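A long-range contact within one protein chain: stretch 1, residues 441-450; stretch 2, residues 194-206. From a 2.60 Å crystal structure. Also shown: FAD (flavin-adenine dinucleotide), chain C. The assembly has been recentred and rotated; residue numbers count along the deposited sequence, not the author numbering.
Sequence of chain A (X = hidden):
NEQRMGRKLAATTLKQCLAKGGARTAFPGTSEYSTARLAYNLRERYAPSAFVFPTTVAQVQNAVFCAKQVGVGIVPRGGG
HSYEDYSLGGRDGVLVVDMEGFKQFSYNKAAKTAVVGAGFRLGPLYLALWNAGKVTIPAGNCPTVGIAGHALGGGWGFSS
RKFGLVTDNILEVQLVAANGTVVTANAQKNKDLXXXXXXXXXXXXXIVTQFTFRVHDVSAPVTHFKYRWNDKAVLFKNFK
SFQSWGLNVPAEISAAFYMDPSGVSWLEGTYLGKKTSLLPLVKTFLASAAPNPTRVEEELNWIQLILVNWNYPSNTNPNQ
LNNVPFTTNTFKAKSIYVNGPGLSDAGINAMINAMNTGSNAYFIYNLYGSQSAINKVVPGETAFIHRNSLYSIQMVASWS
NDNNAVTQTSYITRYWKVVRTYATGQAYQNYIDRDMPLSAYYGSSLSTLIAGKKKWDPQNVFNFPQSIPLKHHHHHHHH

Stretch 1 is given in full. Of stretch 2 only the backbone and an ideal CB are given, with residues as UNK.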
ATOM      1  N   TYR A 441       0.914 -11.961   8.378  1.00 52.11           N
ATOM      2  CA  TYR A 441       0.168 -10.743   8.091  1.00 54.84           C
ATOM      3  C   TYR A 441      -0.956 -10.503   9.087  1.00 53.25           C
ATOM      4  O   TYR A 441      -1.234  -9.355   9.439  1.00 56.04           O
ATOM      5  CB  TYR A 441      -0.419 -10.789   6.679  1.00 55.45           C
ATOM      6  CG  TYR A 441       0.607 -10.744   5.571  1.00 56.25           C
ATOM      7  CD1 TYR A 441       1.489  -9.674   5.454  1.00 53.02           C
ATOM      8  CD2 TYR A 441       0.686 -11.768   4.633  1.00 50.62           C
ATOM      9  CE1 TYR A 441       2.422  -9.632   4.430  1.00 51.66           C
ATOM     10  CE2 TYR A 441       1.611 -11.731   3.612  1.00 51.46           C
ATOM     11  CZ  TYR A 441       2.474 -10.659   3.510  1.00 52.37           C
ATOM     12  OH  TYR A 441       3.396 -10.621   2.485  1.00 54.14           O
ATOM     13  N   TYR A 442      -1.591 -11.562   9.575  1.00 53.48           N
ATOM     14  CA  TYR A 442      -2.843 -11.423  10.290  1.00 52.58           C
ATOM     15  C   TYR A 442      -2.805 -11.927  11.729  1.00 56.52           C
ATOM     16  O   TYR A 442      -3.647 -11.497  12.525  1.00 55.96           O
ATOM     17  CB  TYR A 442      -3.959 -12.125   9.495  1.00 52.53           C
ATOM     18  CG  TYR A 442      -4.154 -11.516   8.110  1.00 54.00           C
ATOM     19  CD1 TYR A 442      -4.325 -10.133   7.949  1.00 59.65           C
ATOM     20  CD2 TYR A 442      -4.146 -12.302   6.969  1.00 52.06           C
ATOM     21  CE1 TYR A 442      -4.499  -9.559   6.680  1.00 55.07           C
ATOM     22  CE2 TYR A 442      -4.315 -11.740   5.701  1.00 55.20           C
ATOM     23  CZ  TYR A 442      -4.485 -10.371   5.564  1.00 58.93           C
ATOM     24  OH  TYR A 442      -4.649  -9.819   4.313  1.00 65.12           O
ATOM     25  N   GLY A 443      -1.865 -12.810  12.084  1.00 53.02           N
ATOM     26  CA  GLY A 443      -1.626 -13.168  13.482  1.00 51.87           C
ATOM     27  C   GLY A 443      -2.875 -13.488  14.298  1.00 59.60           C
ATOM     28  O   GLY A 443      -3.687 -14.343  13.922  1.00 59.28           O
ATOM     29  N   SER A 444      -3.035 -12.783  15.433  1.00 62.57           N
ATOM     30  CA  SER A 444      -4.117 -13.068  16.387  1.00 64.68           C
ATOM     31  C   SER A 444      -5.506 -12.824  15.818  1.00 64.95           C
ATOM     32  O   SER A 444      -6.486 -13.264  16.424  1.00 65.88           O
ATOM     33  CB  SER A 444      -4.009 -12.212  17.655  1.00 60.74           C
ATOM     34  OG  SER A 444      -2.778 -12.376  18.337  1.00 72.55           O
ATOM     35  N   SER A 445      -5.626 -12.100  14.711  1.00 61.08           N
ATOM     36  CA  SER A 445      -6.922 -11.792  14.131  1.00 60.58           C
ATOM     37  C   SER A 445      -7.316 -12.746  13.017  1.00 58.71           C
ATOM     38  O   SER A 445      -8.409 -12.607  12.464  1.00 59.96           O
ATOM     39  CB  SER A 445      -6.936 -10.345  13.601  1.00 59.72           C
ATOM     40  OG  SER A 445      -6.933  -9.399  14.663  1.00 60.64           O
ATOM     41  N   LEU A 446      -6.465 -13.718  12.677  1.00 60.76           N
ATOM     42  CA  LEU A 446      -6.718 -14.524  11.480  1.00 60.89           C
ATOM     43  C   LEU A 446      -7.912 -15.458  11.665  1.00 62.71           C
ATOM     44  O   LEU A 446      -8.715 -15.626  10.736  1.00 62.37           O
ATOM     45  CB  LEU A 446      -5.459 -15.297  11.094  1.00 57.75           C
ATOM     46  CG  LEU A 446      -5.563 -16.306   9.950  1.00 60.62           C
ATOM     47  CD1 LEU A 446      -6.061 -15.655   8.663  1.00 56.73           C
ATOM     48  CD2 LEU A 446      -4.217 -16.975   9.742  1.00 52.96           C
ATOM     49  N   SER A 447      -8.065 -16.053  12.856  1.00 59.01           N
ATOM     50  CA  SER A 447      -9.264 -16.841  13.157  1.00 62.73           C
ATOM     51  C   SER A 447     -10.532 -16.036  12.897  1.00 63.17           C
ATOM     52  O   SER A 447     -11.454 -16.502  12.216  1.00 64.47           O
ATOM     53  CB  SER A 447      -9.251 -17.318  14.615  1.00 66.90           C
ATOM     54  OG  SER A 447      -7.979 -17.784  15.021  1.00 74.74           O
ATOM     55  N   THR A 448     -10.598 -14.825  13.452  1.00 60.84           N
ATOM     56  CA  THR A 448     -11.736 -13.950  13.193  1.00 63.15           C
ATOM     57  C   THR A 448     -11.906 -13.707  11.699  1.00 62.62           C
ATOM     58  O   THR A 448     -13.026 -13.760  11.179  1.00 62.26           O
ATOM     59  CB  THR A 448     -11.566 -12.631  13.951  1.00 61.81           C
ATOM     60  OG1 THR A 448     -11.481 -12.909  15.355  1.00 65.24           O
ATOM     61  CG2 THR A 448     -12.727 -11.711  13.700  1.00 56.94           C
ATOM     62  N   LEU A 449     -10.803 -13.484  10.983  1.00 61.12           N
ATOM     63  CA  LEU A 449     -10.916 -13.245   9.553  1.00 60.23           C
ATOM     64  C   LEU A 449     -11.537 -14.448   8.844  1.00 64.33           C
ATOM     65  O   LEU A 449     -12.426 -14.282   7.997  1.00 61.66           O
ATOM     66  CB  LEU A 449      -9.547 -12.876   8.980  1.00 58.40           C
ATOM     67  CG  LEU A 449      -9.068 -11.502   9.478  1.00 57.24           C
ATOM     68  CD1 LEU A 449      -7.646 -11.196   9.069  1.00 53.99           C
ATOM     69  CD2 LEU A 449      -9.994 -10.409   8.984  1.00 58.52           C
ATOM     70  N   ILE A 450     -11.125 -15.670   9.219  1.00 66.82           N
ATOM     71  CA  ILE A 450     -11.654 -16.874   8.565  1.00 68.31           C
ATOM     72  C   ILE A 450     -13.140 -17.050   8.874  1.00 65.32           C
ATOM     73  O   ILE A 450     -13.940 -17.356   7.982  1.00 62.66           O
ATOM     74  CB  ILE A 450     -10.832 -18.118   8.966  1.00 67.35           C
ATOM     75  CG1 ILE A 450      -9.448 -18.084   8.324  1.00 63.66           C
ATOM     76  CG2 ILE A 450     -11.529 -19.388   8.531  1.00 68.33           C
ATOM     77  CD1 ILE A 450      -8.420 -18.888   9.095  1.00 61.61           C
ATOM     78  N   UNK A 194     -16.729  -4.888   8.699  1.00 63.92           N
ATOM     79  CA  UNK A 194     -16.000  -3.638   8.854  1.00 63.94           C
ATOM     80  C   UNK A 194     -14.628  -3.884   9.474  1.00 61.18           C
ATOM     81  O   UNK A 194     -13.639  -3.266   9.072  1.00 59.57           O
ATOM     82  CB  UNK A 194     -16.801  -2.656   9.711  1.00 63.94           C
ATOM     83  N   UNK A 195     -14.549  -4.793  10.443  1.00 61.41           N
ATOM     84  CA  UNK A 195     -13.255  -5.209  10.986  1.00 63.37           C
ATOM     85  C   UNK A 195     -12.360  -5.808   9.901  1.00 62.36           C
ATOM     86  O   UNK A 195     -11.175  -5.463   9.792  1.00 60.43           O
ATOM     87  CB  UNK A 195     -13.456  -6.222  12.115  1.00 63.37           C
ATOM     88  N   UNK A 196     -12.915  -6.701   9.081  1.00 57.15           N
ATOM     89  CA  UNK A 196     -12.100  -7.426   8.113  1.00 59.22           C
ATOM     90  C   UNK A 196     -11.495  -6.501   7.059  1.00 62.87           C
ATOM     91  O   UNK A 196     -10.340  -6.696   6.653  1.00 64.23           O
ATOM     92  CB  UNK A 196     -12.940  -8.508   7.431  1.00 59.22           C
ATOM     93  N   UNK A 197     -12.256  -5.509   6.579  1.00 59.67           N
ATOM     94  CA  UNK A 197     -11.792  -4.747   5.419  1.00 57.86           C
ATOM     95  C   UNK A 197     -10.722  -3.729   5.807  1.00 58.06           C
ATOM     96  O   UNK A 197      -9.997  -3.241   4.932  1.00 57.67           O
ATOM     97  CB  UNK A 197     -12.969  -4.035   4.749  1.00 57.86           C
ATOM     98  N   UNK A 198     -10.600  -3.401   7.096  1.00 53.78           N
ATOM     99  CA  UNK A 198      -9.539  -2.526   7.595  1.00 55.85           C
ATOM    100  C   UNK A 198      -8.256  -3.330   7.838  1.00 59.91           C
ATOM    101  O   UNK A 198      -7.807  -3.531   8.969  1.00 58.73           O
ATOM    102  CB  UNK A 198      -9.982  -1.826   8.882  1.00 55.85           C
ATOM    103  N   UNK A 199      -7.650  -3.783   6.739  1.00 55.23           N
ATOM    104  CA  UNK A 199      -6.437  -4.571   6.842  1.00 58.91           C
ATOM    105  C   UNK A 199      -6.415  -5.862   6.035  1.00 63.83           C
ATOM    106  O   UNK A 199      -5.343  -6.325   5.626  1.00 56.23           O
ATOM    107  CB  UNK A 199      -6.196  -4.910   8.314  1.00 58.91           C
ATOM    108  N   UNK A 200      -7.586  -6.466   5.796  1.00 59.97           N
ATOM    109  CA  UNK A 200      -7.652  -7.693   5.011  1.00 61.30           C
ATOM    110  C   UNK A 200      -8.710  -7.619   3.915  1.00 61.82           C
ATOM    111  O   UNK A 200      -9.208  -8.656   3.475  1.00 62.74           O
ATOM    112  CB  UNK A 200      -7.938  -8.885   5.927  1.00 61.30           C
ATOM    113  N   UNK A 201      -9.051  -6.419   3.447  1.00 59.41           N
ATOM    114  CA  UNK A 201     -10.142  -6.273   2.497  1.00 58.29           C
ATOM    115  C   UNK A 201      -9.837  -6.605   1.047  1.00 59.62           C
ATOM    116  O   UNK A 201     -10.766  -6.643   0.233  1.00 62.45           O
ATOM    117  CB  UNK A 201     -10.651  -4.831   2.560  1.00 58.29           C
ATOM    118  N   UNK A 202      -8.580  -6.848   0.687  1.00 58.29           N
ATOM    119  CA  UNK A 202      -8.275  -7.112  -0.716  1.00 62.52           C
ATOM    120  C   UNK A 202      -8.976  -8.379  -1.220  1.00 66.38           C
ATOM    121  O   UNK A 202      -8.664  -9.489  -0.768  1.00 62.80           O
ATOM    122  CB  UNK A 202      -6.762  -7.240  -0.908  1.00 62.52           C
ATOM    123  N   UNK A 203      -9.941  -8.210  -2.134  1.00 65.79           N
ATOM    124  CA  UNK A 203     -10.649  -9.293  -2.820  1.00 57.70           C
ATOM    125  C   UNK A 203     -11.495 -10.176  -1.902  1.00 62.92           C
ATOM    126  O   UNK A 203     -12.661 -10.444  -2.207  1.00 66.65           O
ATOM    127  CB  UNK A 203      -9.635 -10.171  -3.556  1.00 57.70           C
ATOM    128  N   UNK A 204     -10.939 -10.597  -0.761  1.00 64.37           N
ATOM    129  CA  UNK A 204     -11.416 -11.788  -0.057  1.00 63.98           C
ATOM    130  C   UNK A 204     -12.884 -11.722   0.354  1.00 65.02           C
ATOM    131  O   UNK A 204     -13.494 -12.777   0.566  1.00 65.49           O
ATOM    132  CB  UNK A 204     -10.559 -12.018   1.190  1.00 63.98           C
ATOM    133  N   UNK A 205     -13.465 -10.524   0.482  1.00 65.81           N
ATOM    134  CA  UNK A 205     -14.823 -10.372   0.999  1.00 61.18           C
ATOM    135  C   UNK A 205     -15.781  -9.734   0.007  1.00 61.46           C
ATOM    136  O   UNK A 205     -16.924  -9.449   0.373  1.00 60.00           O
ATOM    137  CB  UNK A 205     -14.796  -9.536   2.280  1.00 61.18           C
ATOM    138  N   UNK A 206     -15.365  -9.515  -1.231  1.00 60.20           N
ATOM    139  CA  UNK A 206     -16.237  -8.892  -2.197  1.00 60.86           C
ATOM    140  C   UNK A 206     -15.572  -7.694  -2.827  1.00 65.70           C
ATOM    141  O   UNK A 206     -14.384  -7.425  -2.616  1.00 69.17           O
ATOM    142  CB  UNK A 206     -17.559  -8.485  -1.544  1.00 60.86           C
TER
HETATM  143  PA  FAD C 601      -4.358  -3.574  -7.020  1.00 59.67           P
HETATM  144  O1A FAD C 601      -3.336  -4.503  -7.656  1.00 53.70           O
HETATM  145  O2A FAD C 601      -5.387  -3.105  -8.016  1.00 58.80           O
HETATM  146  O5B FAD C 601      -5.071  -4.192  -5.710  1.00 57.32           O
HETATM  147  C5B FAD C 601      -4.349  -4.948  -4.761  1.00 58.34           C
HETATM  148  C4B FAD C 601      -5.251  -5.979  -4.091  1.00 56.92           C
HETATM  149  O4B FAD C 601      -6.433  -5.361  -3.618  1.00 59.84           O
HETATM  150  C3B FAD C 601      -5.689  -7.068  -5.054  1.00 58.39           C
HETATM  151  O3B FAD C 601      -5.860  -8.265  -4.327  1.00 60.19           O
HETATM  152  C2B FAD C 601      -7.036  -6.581  -5.518  1.00 58.68           C
HETATM  153  O2B FAD C 601      -7.850  -7.636  -5.966  1.00 61.00           O
HETATM  154  C1B FAD C 601      -7.574  -5.900  -4.265  1.00 62.56           C
HETATM  155  N9A FAD C 601      -8.564  -4.870  -4.652  1.00 62.86           N
HETATM  156  C8A FAD C 601      -8.378  -3.847  -5.551  1.00 62.51           C
HETATM  157  N7A FAD C 601      -9.523  -3.136  -5.646  1.00 61.95           N
HETATM  158  C5A FAD C 601     -10.441  -3.692  -4.827  1.00 59.10           C
HETATM  159  C6A FAD C 601     -11.758  -3.371  -4.557  1.00 61.67           C
HETATM  160  N6A FAD C 601     -12.321  -2.333  -5.165  1.00 63.21           N
HETATM  161  N1A FAD C 601     -12.474  -4.128  -3.655  1.00 62.62           N
HETATM  162  C2A FAD C 601     -11.878  -5.207  -3.043  1.00 59.17           C
HETATM  163  N3A FAD C 601     -10.566  -5.530  -3.318  1.00 61.34           N
HETATM  164  C4A FAD C 601      -9.858  -4.784  -4.200  1.00 61.90           C
HETATM  165  N1  FAD C 601       2.235   1.086   0.033  1.00 57.61           N
HETATM  166  C2  FAD C 601       2.173   1.967   1.118  1.00 62.28           C
HETATM  167  O2  FAD C 601       1.586   1.682   2.183  1.00 55.17           O
HETATM  168  N3  FAD C 601       2.770   3.211   1.004  1.00 63.86           N
HETATM  169  C4  FAD C 601       3.424   3.574  -0.155  1.00 61.41           C
HETATM  170  O4  FAD C 601       3.933   4.687  -0.234  1.00 65.96           O
HETATM  171  C4X FAD C 601       3.489   2.699  -1.229  1.00 62.15           C
HETATM  172  N5  FAD C 601       4.104   3.088  -2.400  1.00 61.75           N
HETATM  173  C5X FAD C 601       3.895   2.365  -3.560  1.00 60.76           C
HETATM  174  C6  FAD C 601       4.404   2.844  -4.763  1.00 59.00           C
HETATM  175  C7  FAD C 601       4.124   2.223  -5.990  1.00 60.59           C
HETATM  176  C7M FAD C 601       4.683   2.785  -7.279  1.00 55.46           C
HETATM  177  C8  FAD C 601       3.396   1.015  -5.972  1.00 55.80           C
HETATM  178  C8M FAD C 601       3.154   0.224  -7.244  1.00 54.87           C
HETATM  179  C9  FAD C 601       2.968   0.497  -4.735  1.00 58.48           C
HETATM  180  C9A FAD C 601       3.188   1.166  -3.517  1.00 60.98           C
HETATM  181  N10 FAD C 601       2.809   0.655  -2.269  1.00 59.23           N
HETATM  182  C10 FAD C 601       2.854   1.463  -1.150  1.00 58.15           C
HETATM  183  C1' FAD C 601       2.084  -0.643  -2.141  1.00 56.75           C
HETATM  184  C2' FAD C 601       0.584  -0.389  -2.268  1.00 58.43           C
HETATM  185  O2' FAD C 601       0.013   0.122  -1.086  1.00 56.72           O
HETATM  186  C3' FAD C 601      -0.096  -1.693  -2.616  1.00 54.81           C
HETATM  187  O3' FAD C 601       0.480  -2.123  -3.826  1.00 55.42           O
HETATM  188  C4' FAD C 601      -1.602  -1.484  -2.739  1.00 56.12           C
HETATM  189  O4' FAD C 601      -2.257  -2.677  -2.354  1.00 52.97           O
HETATM  190  C5' FAD C 601      -1.977  -1.066  -4.160  1.00 53.17           C
HETATM  191  O5' FAD C 601      -3.371  -0.979  -4.368  1.00 53.90           O
HETATM  192  P   FAD C 601      -3.919  -0.943  -5.889  1.00 57.10           P
HETATM  193  O1P FAD C 601      -5.410  -0.704  -5.880  1.00 60.40           O
HETATM  194  O2P FAD C 601      -3.185   0.031  -6.771  1.00 59.87           O
HETATM  195  O3P FAD C 601      -3.449  -2.373  -6.456  1.00 62.08           O

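Stretch 1 leaves a helix at Gly443, passes through a short 3-10 segment and enters a second helix at Leu446. Position 194 lies out of reach of stretch 1, which therefore says nothing about its side chain; it is Tyr194, whose hydroxyl is hydrogen-bonded elsewhere in the structure.

At position 195 CA-to-CB points toward stretch 1, yet nothing there comes within 5.5 Å of the ideal CB. The space ahead is bordered by Ser445, Thr448 and Leu449, so a long apolar or aromatic side chain would suit it. The residue is Phe195. Its ring meets Ser445 OG at the edge (CZ to OG 3.5 Å) and Leu449 CD2 likewise (CE1 to CD2 4.1 Å), while Thr448 CG2 lies 4.0 Å from CE1.

Position 196 is where the backbones come nearest, its CA 6.1 Å from the CA of Leu449. The ideal CB points sideways and is already 3.8 Å from Leu449 CD2, which favours a small residue. Ala196 is found, and Ala196 CB packs against Leu449 CD2 at 3.8 Å.

Position 197 points away and 198 is out of reach, so many side chains would serve at either. They are Ile197 and Arg198; the latter makes a weak hydrogen bond from NH1 to Tyr194 O, 3.3 Å.

At position 199 phi is 131°, and a CB would be jammed against the preceding carbonyl oxygen. The backbone alone calls for glycine, and Gly199 is present; its O lies near the plane of the Tyr442 ring, at its edge, 3.5 Å from CE1.

Position 200 points toward stretch 1, with its ideal CB 3.6 Å from Tyr442 CE1 and 3.9 Å from Leu449 CD1. With two apolar groups so near, alanine or another small residue fits best. Ala200 places its methyl in contact with both.

At position 201 the ideal CB points away but would come 2.9 Å from the carbonyl O of residue 197; Gly201 avoids that clash. Position 202 makes no contact with stretch 1, and its ideal CB lies near the FAD ribose, so a small side chain is reasonable: Ala202 CB is 3.3 Å from FAD O4B. Position 203 is out of reach of stretch 1; its N can bond the adenine whatever the side chain, but its ideal CB lies near FAD O2B, so serine or threonine would suit. Thr203 N donates a hydrogen bond to FAD N3A, 3.0 Å, and Thr203 OG1 is 2.6 Å from FAD O2B. Position 204, also out of reach, leaves the choice open; it is Ser204, whose OG is hydrogen-bonded elsewhere in the structure.

Position 205 points toward stretch 1 across a gap, with the carbonyl O of Leu449 beyond it. A long side chain ending in a donor would suit, tyrosine among several candidates. Tyr205 spans the gap and donates from OH to Leu449 O at 2.8 Å, the one hydrogen bond between the stretches. Position 206, with phi 127° and psi -172°, again demands glycine, and Gly206 closes the turn through N to Thr203 O, 3.0 Å.

Stretch 2 194-206: YFAIRGAGATSYG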
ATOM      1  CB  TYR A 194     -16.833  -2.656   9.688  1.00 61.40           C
ATOM      2  CG  TYR A 194     -16.221  -1.284   9.890  1.00 59.40           C
ATOM      3  CD1 TYR A 194     -15.885  -0.472   8.806  1.00 61.05           C
ATOM      4  CD2 TYR A 194     -16.002  -0.788  11.174  1.00 62.29           C
ATOM      5  CE1 TYR A 194     -15.333   0.797   9.003  1.00 58.81           C
ATOM      6  CE2 TYR A 194     -15.458   0.473  11.382  1.00 59.53           C
ATOM      7  CZ  TYR A 194     -15.122   1.253  10.297  1.00 59.77           C
ATOM      8  OH  TYR A 194     -14.572   2.490  10.528  1.00 61.96           O
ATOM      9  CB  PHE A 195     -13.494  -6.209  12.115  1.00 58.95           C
ATOM     10  CG  PHE A 195     -12.259  -6.824  12.671  1.00 57.80           C
ATOM     11  CD1 PHE A 195     -11.689  -7.942  12.069  1.00 59.20           C
ATOM     12  CD2 PHE A 195     -11.703  -6.338  13.837  1.00 60.19           C
ATOM     13  CE1 PHE A 195     -10.562  -8.536  12.591  1.00 55.41           C
ATOM     14  CE2 PHE A 195     -10.566  -6.931  14.373  1.00 60.85           C
ATOM     15  CZ  PHE A 195      -9.997  -8.029  13.745  1.00 59.09           C
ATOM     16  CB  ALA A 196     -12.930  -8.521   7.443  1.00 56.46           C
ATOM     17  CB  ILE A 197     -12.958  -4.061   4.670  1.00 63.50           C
ATOM     18  CG1 ILE A 197     -13.628  -2.988   5.531  1.00 63.42           C
ATOM     19  CG2 ILE A 197     -13.995  -5.067   4.185  1.00 56.97           C
ATOM     20  CD1 ILE A 197     -13.056  -1.579   5.319  1.00 61.01           C
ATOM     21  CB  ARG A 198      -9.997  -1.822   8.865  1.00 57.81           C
ATOM     22  CG  ARG A 198     -10.937  -0.660   8.623  1.00 59.51           C
ATOM     23  CD  ARG A 198     -12.182  -0.721   9.504  1.00 60.96           C
ATOM     24  NE  ARG A 198     -12.043  -0.055  10.799  1.00 60.94           N
ATOM     25  CZ  ARG A 198     -12.403  -0.596  11.962  1.00 59.80           C
ATOM     26  NH1 ARG A 198     -12.932  -1.811  12.001  1.00 58.65           N
ATOM     27  NH2 ARG A 198     -12.251   0.086  13.086  1.00 60.73           N
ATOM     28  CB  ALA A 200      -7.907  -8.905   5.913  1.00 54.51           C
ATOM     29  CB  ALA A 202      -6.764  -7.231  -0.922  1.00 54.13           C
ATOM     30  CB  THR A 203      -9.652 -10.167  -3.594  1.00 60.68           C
ATOM     31  OG1 THR A 203      -9.240  -9.485  -4.783  1.00 62.33           O
ATOM     32  CG2 THR A 203     -10.277 -11.523  -3.973  1.00 63.77           C
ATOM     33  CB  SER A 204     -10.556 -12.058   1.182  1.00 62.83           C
ATOM     34  OG  SER A 204      -9.285 -12.580   0.822  1.00 59.76           O
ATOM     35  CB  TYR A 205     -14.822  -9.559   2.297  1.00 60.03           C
ATOM     36  CG  TYR A 205     -14.012 -10.212   3.386  1.00 63.14           C
ATOM     37  CD1 TYR A 205     -12.655  -9.943   3.525  1.00 63.86           C
ATOM     38  CD2 TYR A 205     -14.590 -11.117   4.258  1.00 60.32           C
ATOM     39  CE1 TYR A 205     -11.903 -10.551   4.517  1.00 62.81           C
ATOM     40  CE2 TYR A 205     -13.844 -11.733   5.254  1.00 60.36           C
ATOM     41  CZ  TYR A 205     -12.503 -11.446   5.380  1.00 59.81           C
ATOM     42  OH  TYR A 205     -11.764 -12.050   6.374  1.00 55.48           O
TER
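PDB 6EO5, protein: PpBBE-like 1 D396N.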